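Local coordinates for uncharacterized protein (Arthrobacter sp., PDB 3BL4), which is of unknown function but belongs to a family of the STAS clan and forms an assembly of two chains, at residues S87-R92 with K109-S113. Sequence-based numbering, arbitrary orientation.
With SO4 (sulfate ion), chain C.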
loop_
_atom_site.group_PDB
_atom_site.type_symbol
_atom_site.label_atom_id
_atom_site.label_comp_id
_atom_site.label_asym_id
_atom_site.label_seq_id
_atom_site.Cartn_x
_atom_site.Cartn_y
_atom_site.Cartn_z
ATOM N N SER A 87 -11.643 13.514 3.408
ATOM C CA SER A 87 -12.977 14.038 3.757
ATOM C C SER A 87 -13.725 13.154 4.754
ATOM O O SER A 87 -14.445 13.650 5.622
ATOM C CB SER A 87 -13.848 14.168 2.506
ATOM O OG SER A 87 -13.530 15.355 1.814
ATOM N N SER A 88 -13.600 11.845 4.570
ATOM C CA SER A 88 -14.223 10.875 5.447
ATOM C C SER A 88 -13.216 9.767 5.724
ATOM O O SER A 88 -12.220 9.654 5.006
ATOM C CB SER A 88 -15.493 10.335 4.788
ATOM O OG SER A 88 -15.196 9.607 3.616
ATOM N N PRO A 89 -13.436 8.972 6.788
ATOM C CA PRO A 89 -12.537 7.855 7.120
ATOM C C PRO A 89 -12.226 6.855 5.987
ATOM O O PRO A 89 -11.155 6.276 5.992
ATOM C CB PRO A 89 -13.263 7.149 8.276
ATOM C CG PRO A 89 -14.064 8.232 8.917
ATOM C CD PRO A 89 -14.523 9.104 7.782
ATOM N N VAL A 90 -13.130 6.665 5.027
ATOM C CA VAL A 90 -12.877 5.756 3.902
ATOM C C VAL A 90 -11.722 6.226 3.004
ATOM O O VAL A 90 -11.134 5.426 2.276
ATOM C CB VAL A 90 -14.145 5.558 3.014
ATOM C CG1 VAL A 90 -14.464 6.804 2.194
ATOM C CG2 VAL A 90 -13.966 4.375 2.086
ATOM N N ASP A 91 -11.415 7.528 3.039
ATOM C CA ASP A 91 -10.373 8.107 2.187
ATOM C C ASP A 91 -8.991 7.636 2.608
ATOM O O ASP A 91 -8.029 7.840 1.875
ATOM C CB ASP A 91 -10.419 9.640 2.214
ATOM C CG ASP A 91 -11.587 10.210 1.450
ATOM O OD1 ASP A 91 -12.157 9.506 0.593
ATOM O OD2 ASP A 91 -11.922 11.384 1.695
ATOM N N ARG A 92 -8.894 7.019 3.783
ATOM C CA ARG A 92 -7.662 6.363 4.215
ATOM C C ARG A 92 -7.116 5.326 3.199
ATOM O O ARG A 92 -5.899 5.111 3.120
ATOM C CB ARG A 92 -7.877 5.715 5.583
ATOM C CG ARG A 92 -6.598 5.225 6.248
ATOM C CD ARG A 92 -6.906 4.395 7.487
ATOM N NE ARG A 92 -7.218 5.244 8.622
ATOM C CZ ARG A 92 -6.302 5.827 9.389
ATOM N NH1 ARG A 92 -5.005 5.644 9.171
ATOM N NH2 ARG A 92 -6.693 6.592 10.387
ATOM N N LYS A 109 0.594 10.257 8.767
ATOM C CA LYS A 109 -0.628 10.166 9.546
ATOM C C LYS A 109 -1.799 10.625 8.680
ATOM O O LYS A 109 -1.647 11.497 7.819
ATOM C CB LYS A 109 -0.512 11.035 10.803
ATOM C CG LYS A 109 -1.656 10.895 11.787
ATOM C CD LYS A 109 -1.368 11.639 13.117
ATOM C CE LYS A 109 -0.496 10.812 14.061
ATOM N NZ LYS A 109 -1.090 9.501 14.390
ATOM N N PHE A 110 -2.963 10.037 8.931
ATOM C CA PHE A 110 -4.175 10.349 8.190
ATOM C C PHE A 110 -5.057 11.285 9.032
ATOM O O PHE A 110 -5.162 11.113 10.250
ATOM C CB PHE A 110 -4.924 9.048 7.849
ATOM C CG PHE A 110 -6.284 9.266 7.279
ATOM C CD1 PHE A 110 -6.442 9.659 5.958
ATOM C CD2 PHE A 110 -7.414 9.099 8.065
ATOM C CE1 PHE A 110 -7.700 9.873 5.420
ATOM C CE2 PHE A 110 -8.685 9.324 7.532
ATOM C CZ PHE A 110 -8.826 9.696 6.203
ATOM N N PHE A 111 -5.661 12.280 8.371
ATOM C CA PHE A 111 -6.589 13.215 9.013
ATOM C C PHE A 111 -7.825 13.431 8.163
ATOM O O PHE A 111 -7.800 13.250 6.928
ATOM C CB PHE A 111 -5.925 14.587 9.204
ATOM C CG PHE A 111 -4.649 14.550 9.996
ATOM C CD1 PHE A 111 -3.446 14.207 9.391
ATOM C CD2 PHE A 111 -4.646 14.890 11.340
ATOM C CE1 PHE A 111 -2.278 14.175 10.109
ATOM C CE2 PHE A 111 -3.477 14.885 12.072
ATOM C CZ PHE A 111 -2.296 14.529 11.462
ATOM N N THR A 112 -8.907 13.829 8.824
ATOM C CA THR A 112 -10.042 14.498 8.154
ATOM C C THR A 112 -10.194 15.966 8.587
ATOM O O THR A 112 -11.060 16.690 8.063
ATOM C CB THR A 112 -11.378 13.764 8.408
ATOM O OG1 THR A 112 -11.477 13.446 9.803
ATOM C CG2 THR A 112 -11.485 12.466 7.542
ATOM N N SER A 113 -9.360 16.400 9.538
ATOM C CA SER A 113 -9.314 17.793 9.998
ATOM C C SER A 113 -8.036 18.451 9.502
ATOM O O SER A 113 -6.947 18.049 9.885
ATOM C CB SER A 113 -9.333 17.841 11.531
ATOM O OG SER A 113 -8.838 19.076 12.057
HETATM S S SO4 C . -2.392 6.937 11.237
HETATM O O1 SO4 C . -1.411 7.331 12.249
HETATM O O2 SO4 C . -3.418 7.971 11.088
HETATM O O3 SO4 C . -1.724 6.711 9.961
HETATM O O4 SO4 C . -3.025 5.689 11.640
#
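In a beta-alpha-beta crossover, strand 79-85 leads through helix 92-102 into the parallel strand 108-111, and this contact lies at the C-terminal end of the strand pair, where the loop into the helix meets the end of the second strand. S87 and S88 present backbone rather than side chains: S87 C lies 3.6 Å and S88 C 3.7 Å from T112 CG2, so the threonine methyl lies against the backbone from S87 C to S88 C. S88 O also approaches the edge of the F110 ring, 3.6 Å from CZ, while accepting the backbone hydrogen bond from D91 N (3.0 Å) that closes the 3-10 turn 89-91. P89, whose CA-to-CB bond points away, meets the ring through its CA, 4.1 Å from F110 CE2. D91 C lies 3.8 Å from F110 CE1, and the D91 side chain folds back on the loop: OD2 accepts a hydrogen bond from S87 N (2.7 Å) and a weak one from S88 N (3.4 Å), while OD1 is hydrogen-bonded to S66 OG of the second subunit, whose M59 packs on F110. The contact thus forms part of the interface between the two chains. R92 extends over F110; its CB sits 4.0 Å from the ring centroid, almost on the normal, in a CH-pi contact, and F110 CD2 faces the guanidinium, 3.5 Å from NH2. A sulfate, probably from the crystallisation liquor, bridges the segments. R92 NH1 reaches its O4 (3.2 Å) and O2 (3.4 Å) weakly, K109 NZ is hydrogen-bonded to its O1 at 3.1 Å, and F110 N donates to its O2 at 3.0 Å, nearly linearly.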